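Local coordinates for protein transcriptional regulator (Vibrio virus VP882, PDB 7DWM) that probably binds DNA as a phage LuxR-type transcription factor, and carries the small molecule 3,5-dimethylpyrazin-2-ol (DPO) in a PAS-fold domain, at residues A[99-111]-A[119-131]. Numbering follows the deposited sequence.
Sequences GWRVFTFTKTPLI and GTIFHGQDLTDTA. With A1U (3,5-dimethylpyrazin-2-ol), chain C.
The Phe105 ring lies over the backbone of Gly124, whose CA sits 3.8 Å from the ring centroid in a CH-pi contact, while the opposite face of the Phe105 ring receives DPO, Phe105 CZ lying 3.5 Å from the DPO methyl carbon CAG. Phe122 CD2 meets the edge of this ring. With CG held between its own backbone N and carbonyl carbon (chi1 63°), Phe122 turns one face to the second methyl, CAH, which stands over the ring centre. On the same face of the sheet, Lys107 bends at chi3 and reaches the DPO oxygen OAI through NZ in a weak hydrogen bond; Lys107 NZ is held more firmly by a hydrogen bond to Gln77 and a salt bridge to Asp78. These residues belong to an antiparallel hairpin of the PAS-fold sheet, whose paired backbone bonds run from Thr104–Gln125 to Thr108–Ile121. On the other face, His123 stacks on Trp28, and the Gln125 side chain hydrogen-bonds to Gln125 of the second subunit. Where strand 119-126 gives way to helix 127-139, Asp126 lays CB and its carboxylate across the Phe103 ring, the two planes 11° apart. Asp126 OD1 forms a salt bridge with Arg101 NH2 at the guanidinium edge. Asp126 is the helix N-cap, its OD2 accepting a weak bond from Thr128 N (3.4 Å) and a hydrogen bond from Thr128 OG1.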
ATOM      1  N   GLY A  99     -16.732  -2.854  15.979  1.00101.84           N
ATOM      2  CA  GLY A  99     -16.215  -1.505  16.070  1.00 91.70           C
ATOM      3  C   GLY A  99     -15.856  -0.930  14.710  1.00 82.48           C
ATOM      4  O   GLY A  99     -15.926  -1.591  13.675  1.00 81.71           O
ATOM      5  N   TRP A 100     -15.506   0.352  14.732  1.00 84.79           N
ATOM      6  CA  TRP A 100     -15.069   1.019  13.514  1.00 71.63           C
ATOM      7  C   TRP A 100     -13.708   0.490  13.087  1.00 74.50           C
ATOM      8  O   TRP A 100     -12.801   0.325  13.907  1.00 59.93           O
ATOM      9  CB  TRP A 100     -14.999   2.530  13.726  1.00 58.09           C
ATOM     10  CG  TRP A 100     -16.324   3.218  13.616  1.00 61.47           C
ATOM     11  CD1 TRP A 100     -17.262   3.351  14.599  1.00 53.91           C
ATOM     12  CD2 TRP A 100     -16.861   3.872  12.458  1.00 50.57           C
ATOM     13  NE1 TRP A 100     -18.349   4.043  14.124  1.00 60.78           N
ATOM     14  CE2 TRP A 100     -18.128   4.376  12.813  1.00 51.95           C
ATOM     15  CE3 TRP A 100     -16.394   4.079  11.156  1.00 47.55           C
ATOM     16  CZ2 TRP A 100     -18.933   5.073  11.914  1.00 63.89           C
ATOM     17  CZ3 TRP A 100     -17.195   4.774  10.265  1.00 68.59           C
ATOM     18  CH2 TRP A 100     -18.450   5.262  10.648  1.00 59.13           C
ATOM     19  N   ARG A 101     -13.561   0.236  11.789  1.00 72.22           N
ATOM     20  CA  ARG A 101     -12.286  -0.196  11.242  1.00 60.96           C
ATOM     21  C   ARG A 101     -12.061   0.459   9.887  1.00 73.90           C
ATOM     22  O   ARG A 101     -13.000   0.877   9.192  1.00 76.77           O
ATOM     23  CB  ARG A 101     -12.190  -1.727  11.097  1.00 86.97           C
ATOM     24  CG  ARG A 101     -12.418  -2.531  12.375  1.00 72.39           C
ATOM     25  CD  ARG A 101     -11.332  -2.285  13.416  1.00 72.68           C
ATOM     26  NE  ARG A 101     -10.146  -3.113  13.218  1.00 90.41           N
ATOM     27  CZ  ARG A 101      -9.249  -3.365  14.166  1.00 91.89           C
ATOM     28  NH1 ARG A 101      -9.402  -2.852  15.381  1.00 70.14           N
ATOM     29  NH2 ARG A 101      -8.196  -4.126  13.902  1.00 84.22           N
ATOM     30  N   VAL A 102     -10.783   0.526   9.529  1.00 74.17           N
ATOM     31  CA  VAL A 102     -10.297   1.070   8.269  1.00 69.07           C
ATOM     32  C   VAL A 102      -9.781  -0.117   7.468  1.00 68.44           C
ATOM     33  O   VAL A 102      -8.666  -0.596   7.702  1.00 78.23           O
ATOM     34  CB  VAL A 102      -9.197   2.116   8.485  1.00 62.47           C
ATOM     35  CG1 VAL A 102      -8.744   2.702   7.156  1.00 48.96           C
ATOM     36  CG2 VAL A 102      -9.669   3.210   9.433  1.00 54.52           C
ATOM     37  N   PHE A 103     -10.586  -0.620   6.541  1.00 78.25           N
ATOM     38  CA  PHE A 103     -10.169  -1.726   5.702  1.00 66.65           C
ATOM     39  C   PHE A 103      -9.791  -1.234   4.315  1.00 70.45           C
ATOM     40  O   PHE A 103     -10.249  -0.191   3.841  1.00 64.80           O
ATOM     41  CB  PHE A 103     -11.279  -2.774   5.591  1.00 72.63           C
ATOM     42  CG  PHE A 103     -11.125  -3.917   6.544  1.00 73.56           C
ATOM     43  CD1 PHE A 103     -10.871  -5.196   6.077  1.00 74.79           C
ATOM     44  CD2 PHE A 103     -11.233  -3.716   7.909  1.00 76.14           C
ATOM     45  CE1 PHE A 103     -10.726  -6.254   6.955  1.00 75.12           C
ATOM     46  CE2 PHE A 103     -11.089  -4.769   8.793  1.00 85.95           C
ATOM     47  CZ  PHE A 103     -10.837  -6.040   8.315  1.00 78.54           C
ATOM     48  N   THR A 104      -8.938  -2.014   3.673  1.00 73.96           N
ATOM     49  CA  THR A 104      -8.728  -1.970   2.237  1.00 75.95           C
ATOM     50  C   THR A 104      -9.394  -3.202   1.640  1.00 83.57           C
ATOM     51  O   THR A 104      -9.064  -4.329   2.022  1.00 99.59           O
ATOM     52  CB  THR A 104      -7.230  -1.934   1.931  1.00 76.44           C
ATOM     53  OG1 THR A 104      -6.708  -0.635   2.242  1.00 85.60           O
ATOM     54  CG2 THR A 104      -6.932  -2.314   0.489  1.00 81.89           C
ATOM     55  N   PHE A 105     -10.327  -2.986   0.713  1.00 62.00           N
ATOM     56  CA  PHE A 105     -10.940  -4.069  -0.054  1.00 80.37           C
ATOM     57  C   PHE A 105     -10.461  -3.983  -1.498  1.00 81.58           C
ATOM     58  O   PHE A 105     -10.831  -3.058  -2.228  1.00 79.17           O
ATOM     59  CB  PHE A 105     -12.463  -4.026   0.040  1.00 80.62           C
ATOM     60  CG  PHE A 105     -13.004  -4.678   1.278  1.00 72.05           C
ATOM     61  CD1 PHE A 105     -13.284  -6.036   1.297  1.00 84.23           C
ATOM     62  CD2 PHE A 105     -13.214  -3.938   2.429  1.00 74.21           C
ATOM     63  CE1 PHE A 105     -13.772  -6.641   2.441  1.00 80.56           C
ATOM     64  CE2 PHE A 105     -13.700  -4.538   3.577  1.00 77.16           C
ATOM     65  CZ  PHE A 105     -13.980  -5.892   3.582  1.00 82.82           C
ATOM     66  N   THR A 106      -9.629  -4.947  -1.892  1.00 77.68           N
ATOM     67  CA  THR A 106      -9.096  -5.044  -3.247  1.00 93.70           C
ATOM     68  C   THR A 106     -10.000  -5.932  -4.096  1.00 92.47           C
ATOM     69  O   THR A 106     -10.175  -7.119  -3.793  1.00 86.72           O
ATOM     70  CB  THR A 106      -7.670  -5.596  -3.223  1.00 93.11           C
ATOM     71  OG1 THR A 106      -7.700  -7.021  -3.097  1.00 95.83           O
ATOM     72  CG2 THR A 106      -6.904  -5.006  -2.061  1.00100.00           C
ATOM     73  N   LYS A 107     -10.572  -5.357  -5.154  1.00 96.42           N
ATOM     74  CA  LYS A 107     -11.505  -6.077  -6.013  1.00110.41           C
ATOM     75  C   LYS A 107     -10.907  -6.256  -7.401  1.00118.43           C
ATOM     76  O   LYS A 107     -10.492  -5.281  -8.039  1.00102.71           O
ATOM     77  CB  LYS A 107     -12.844  -5.346  -6.071  1.00107.42           C
ATOM     78  CG  LYS A 107     -13.335  -4.979  -4.679  1.00107.38           C
ATOM     79  CD  LYS A 107     -14.458  -3.954  -4.664  1.00 88.01           C
ATOM     80  CE  LYS A 107     -15.774  -4.563  -5.109  1.00 92.77           C
ATOM     81  NZ  LYS A 107     -16.918  -3.641  -4.872  1.00 84.76           N
ATOM     82  N   THR A 108     -10.856  -7.513  -7.840  1.00119.89           N
ATOM     83  CA  THR A 108     -10.228  -7.990  -9.060  1.00117.87           C
ATOM     84  C   THR A 108     -11.235  -8.751  -9.919  1.00121.63           C
ATOM     85  O   THR A 108     -12.147  -9.383  -9.389  1.00119.59           O
ATOM     86  CB  THR A 108      -9.036  -8.902  -8.742  1.00 98.81           C
ATOM     87  OG1 THR A 108      -8.427  -9.327  -9.966  1.00122.40           O
ATOM     88  CG2 THR A 108      -9.488 -10.108  -7.919  1.00104.07           C
ATOM     89  N   PRO A 109     -11.088  -8.691 -11.242  1.00130.07           N
ATOM     90  CA  PRO A 109     -11.966  -9.494 -12.112  1.00122.00           C
ATOM     91  C   PRO A 109     -11.754 -10.991 -11.909  1.00112.74           C
ATOM     92  O   PRO A 109     -10.628 -11.469 -11.767  1.00119.12           O
ATOM     93  CB  PRO A 109     -11.559  -9.055 -13.525  1.00112.54           C
ATOM     94  CG  PRO A 109     -10.776  -7.774 -13.347  1.00117.33           C
ATOM     95  CD  PRO A 109     -10.133  -7.877 -12.004  1.00129.60           C
ATOM     96  N   LEU A 110     -12.856 -11.735 -11.904  1.00109.99           N
ATOM     97  CA  LEU A 110     -12.814 -13.192 -11.781  1.00121.35           C
ATOM     98  C   LEU A 110     -12.762 -13.855 -13.152  1.00140.96           C
ATOM     99  O   LEU A 110     -13.749 -13.869 -13.902  1.00137.04           O
ATOM    100  CB  LEU A 110     -13.983 -13.703 -10.947  1.00109.12           C
ATOM    101  CG  LEU A 110     -13.876 -15.196 -10.617  1.00113.74           C
ATOM    102  CD1 LEU A 110     -14.316 -15.520  -9.196  1.00101.71           C
ATOM    103  CD2 LEU A 110     -14.685 -16.012 -11.577  1.00118.11           C
ATOM    104  N   ILE A 111     -11.582 -14.337 -13.511  1.00143.25           N
ATOM    105  CA  ILE A 111     -11.404 -15.172 -14.695  1.00131.99           C
ATOM    106  C   ILE A 111     -11.114 -16.594 -14.255  1.00135.61           C
ATOM    107  O   ILE A 111     -10.572 -16.848 -13.176  1.00136.03           O
ATOM    108  CB  ILE A 111     -10.296 -14.570 -15.585  1.00122.91           C
ATOM    109  CG1 ILE A 111     -10.458 -13.054 -15.710  1.00111.29           C
ATOM    110  CG2 ILE A 111     -10.257 -15.224 -16.957  1.00127.08           C
ATOM    111  CD1 ILE A 111      -9.608 -12.264 -14.752  1.00109.86           C
ATOM    112  N   GLY A 119     -17.399 -12.718 -12.465  1.00137.31           N
ATOM    113  CA  GLY A 119     -17.747 -11.832 -11.376  1.00123.15           C
ATOM    114  C   GLY A 119     -16.514 -11.127 -10.860  1.00119.63           C
ATOM    115  O   GLY A 119     -15.693 -10.658 -11.650  1.00114.39           O
ATOM    116  N   THR A 120     -16.346 -11.074  -9.543  1.00113.17           N
ATOM    117  CA  THR A 120     -15.200 -10.414  -8.939  1.00107.77           C
ATOM    118  C   THR A 120     -14.745 -11.183  -7.711  1.00106.54           C
ATOM    119  O   THR A 120     -15.532 -11.888  -7.071  1.00101.91           O
ATOM    120  CB  THR A 120     -15.507  -8.963  -8.525  1.00102.65           C
ATOM    121  OG1 THR A 120     -16.475  -8.955  -7.468  1.00103.28           O
ATOM    122  CG2 THR A 120     -16.042  -8.150  -9.696  1.00 99.69           C
ATOM    123  N   ILE A 121     -13.460 -11.034  -7.392  1.00112.16           N
ATOM    124  CA  ILE A 121     -12.870 -11.493  -6.141  1.00101.64           C
ATOM    125  C   ILE A 121     -12.544 -10.256  -5.321  1.00105.87           C
ATOM    126  O   ILE A 121     -12.070  -9.251  -5.864  1.00112.36           O
ATOM    127  CB  ILE A 121     -11.597 -12.343  -6.357  1.00 98.18           C
ATOM    128  CG1 ILE A 121     -11.763 -13.329  -7.516  1.00111.53           C
ATOM    129  CG2 ILE A 121     -11.163 -13.047  -5.069  1.00105.88           C
ATOM    130  CD1 ILE A 121     -11.067 -12.885  -8.773  1.00 96.52           C
ATOM    131  N   PHE A 122     -12.818 -10.315  -4.021  1.00 92.53           N
ATOM    132  CA  PHE A 122     -12.505  -9.225  -3.114  1.00 92.07           C
ATOM    133  C   PHE A 122     -11.640  -9.750  -1.979  1.00 96.85           C
ATOM    134  O   PHE A 122     -11.885 -10.838  -1.432  1.00 84.03           O
ATOM    135  CB  PHE A 122     -13.780  -8.541  -2.568  1.00 98.18           C
ATOM    136  CG  PHE A 122     -14.654  -9.433  -1.728  1.00 91.54           C
ATOM    137  CD1 PHE A 122     -15.769 -10.043  -2.278  1.00 93.33           C
ATOM    138  CD2 PHE A 122     -14.384  -9.634  -0.381  1.00 85.52           C
ATOM    139  CE1 PHE A 122     -16.579 -10.858  -1.511  1.00 92.97           C
ATOM    140  CE2 PHE A 122     -15.186 -10.452   0.386  1.00 84.92           C
ATOM    141  CZ  PHE A 122     -16.290 -11.060  -0.177  1.00 92.31           C
ATOM    142  N   HIS A 123     -10.604  -8.969  -1.663  1.00 93.15           N
ATOM    143  CA  HIS A 123      -9.661  -9.230  -0.584  1.00 88.45           C
ATOM    144  C   HIS A 123      -9.689  -8.032   0.370  1.00 80.50           C
ATOM    145  O   HIS A 123      -9.303  -6.919  -0.045  1.00 68.19           O
ATOM    146  CB  HIS A 123      -8.256  -9.481  -1.125  1.00 78.54           C
ATOM    147  CG  HIS A 123      -7.232  -9.749  -0.065  1.00 77.71           C
ATOM    148  ND1 HIS A 123      -5.888  -9.510  -0.253  1.00 54.67           N
ATOM    149  CD2 HIS A 123      -7.354 -10.240   1.192  1.00 77.46           C
ATOM    150  CE1 HIS A 123      -5.225  -9.840   0.842  1.00 72.48           C
ATOM    151  NE2 HIS A 123      -6.092 -10.285   1.734  1.00 65.75           N
ATOM    152  N   GLY A 124     -10.135  -8.241   1.570  1.00 77.19           N
ATOM    153  CA  GLY A 124     -10.188  -7.200   2.592  1.00 82.24           C
ATOM    154  C   GLY A 124      -8.989  -7.300   3.526  1.00 73.38           C
ATOM    155  O   GLY A 124      -8.666  -8.383   4.014  1.00 82.00           O
ATOM    156  N   GLN A 125      -8.344  -6.160   3.758  1.00 75.91           N
ATOM    157  CA  GLN A 125      -7.174  -6.094   4.628  1.00 98.05           C
ATOM    158  C   GLN A 125      -7.398  -5.058   5.721  1.00 80.05           C
ATOM    159  O   GLN A 125      -7.726  -3.903   5.431  1.00 72.03           O
ATOM    160  CB  GLN A 125      -5.912  -5.747   3.830  1.00 91.93           C
ATOM    161  CG  GLN A 125      -5.713  -6.579   2.572  1.00 74.98           C
ATOM    162  CD  GLN A 125      -4.290  -6.518   2.056  1.00 67.74           C
ATOM    163  OE1 GLN A 125      -4.051  -6.182   0.897  1.00 69.14           O
ATOM    164  NE2 GLN A 125      -3.333  -6.843   2.919  1.00 81.39           N
ATOM    165  N   ASP A 126      -7.212  -5.478   6.973  1.00 63.72           N
ATOM    166  CA  ASP A 126      -7.393  -4.603   8.127  1.00 62.59           C
ATOM    167  C   ASP A 126      -6.180  -3.693   8.274  1.00 88.87           C
ATOM    168  O   ASP A 126      -5.099  -4.139   8.672  1.00 79.23           O
ATOM    169  CB  ASP A 126      -7.610  -5.429   9.392  1.00 79.30           C
ATOM    170  CG  ASP A 126      -8.081  -4.587  10.563  1.00 83.41           C
ATOM    171  OD1 ASP A 126      -8.233  -5.142  11.671  1.00 81.44           O
ATOM    172  OD2 ASP A 126      -8.299  -3.369  10.379  1.00 94.34           O
ATOM    173  N   LEU A 127      -6.364  -2.415   7.961  1.00 81.80           N
ATOM    174  CA  LEU A 127      -5.286  -1.437   7.974  1.00 64.57           C
ATOM    175  C   LEU A 127      -5.031  -0.813   9.341  1.00 72.17           C
ATOM    176  O   LEU A 127      -3.971  -0.211   9.531  1.00 85.86           O
ATOM    177  CB  LEU A 127      -5.566  -0.333   6.953  1.00 58.50           C
ATOM    178  CG  LEU A 127      -5.393  -0.763   5.496  1.00 79.33           C
ATOM    179  CD1 LEU A 127      -5.084   0.440   4.634  1.00 83.99           C
ATOM    180  CD2 LEU A 127      -4.301  -1.821   5.358  1.00 72.91           C
ATOM    181  N   THR A 128      -5.968  -0.926  10.286  1.00 79.46           N
ATOM    182  CA  THR A 128      -5.868  -0.174  11.538  1.00 79.01           C
ATOM    183  C   THR A 128      -4.611  -0.526  12.334  1.00 92.25           C
ATOM    184  O   THR A 128      -3.815   0.355  12.676  1.00100.30           O
ATOM    185  CB  THR A 128      -7.116  -0.433  12.386  1.00 95.71           C
ATOM    186  OG1 THR A 128      -7.148  -1.813  12.769  1.00102.51           O
ATOM    187  CG2 THR A 128      -8.375  -0.116  11.596  1.00 70.08           C
ATOM    188  N   ASP A 129      -4.419  -1.808  12.654  1.00105.45           N
ATOM    189  CA  ASP A 129      -3.262  -2.210  13.453  1.00107.83           C
ATOM    190  C   ASP A 129      -1.971  -2.182  12.637  1.00118.18           C
ATOM    191  O   ASP A 129      -0.918  -1.715  13.110  1.00122.25           O
ATOM    192  CB  ASP A 129      -3.493  -3.599  14.053  1.00122.81           C
ATOM    193  CG  ASP A 129      -3.712  -4.665  12.995  1.00129.17           C
ATOM    194  OD1 ASP A 129      -4.211  -4.324  11.902  1.00118.31           O
ATOM    195  OD2 ASP A 129      -3.382  -5.842  13.258  1.00131.10           O
ATOM    196  N   THR A 130      -2.038  -2.684  11.406  1.00 99.26           N
ATOM    197  CA  THR A 130      -0.836  -2.802  10.600  1.00112.09           C
ATOM    198  C   THR A 130      -0.313  -1.448  10.151  1.00110.09           C
ATOM    199  O   THR A 130       0.886  -1.325   9.903  1.00115.13           O
ATOM    200  CB  THR A 130      -1.100  -3.694   9.387  1.00104.06           C
ATOM    201  OG1 THR A 130      -2.030  -3.048   8.509  1.00108.00           O
ATOM    202  CG2 THR A 130      -1.671  -5.033   9.831  1.00 99.66           C
ATOM    203  N   ALA A 131      -1.159  -0.418  10.102  1.00 98.41           N
ATOM    204  CA  ALA A 131      -0.656   0.920   9.814  1.00102.87           C
ATOM    205  C   ALA A 131       0.370   1.344  10.856  1.00 98.79           C
ATOM    206  O   ALA A 131       1.485   1.753  10.514  1.00 98.70           O
ATOM    207  CB  ALA A 131      -1.818   1.913   9.754  1.00 89.59           C
TER
HETATM  208  CAB A1U C 301     -16.998  -3.680   1.405  1.00 90.98           C
HETATM  209  CAC A1U C 301     -17.280  -4.792   2.238  1.00 90.18           C
HETATM  210  CAE A1U C 301     -17.568  -6.117   0.326  1.00 78.76           C
HETATM  211  CAF A1U C 301     -17.279  -4.956  -0.423  1.00 91.86           C
HETATM  212  CAG A1U C 301     -17.264  -4.623   3.732  1.00 73.64           C
HETATM  213  CAH A1U C 301     -17.872  -7.440  -0.308  1.00 87.10           C
HETATM  214  NAA A1U C 301     -16.996  -3.742   0.047  1.00 87.64           N
HETATM  215  NAD A1U C 301     -17.561  -6.000   1.667  1.00 81.19           N
HETATM  216  OAI A1U C 301     -17.298  -5.126  -1.820  1.00 82.36           O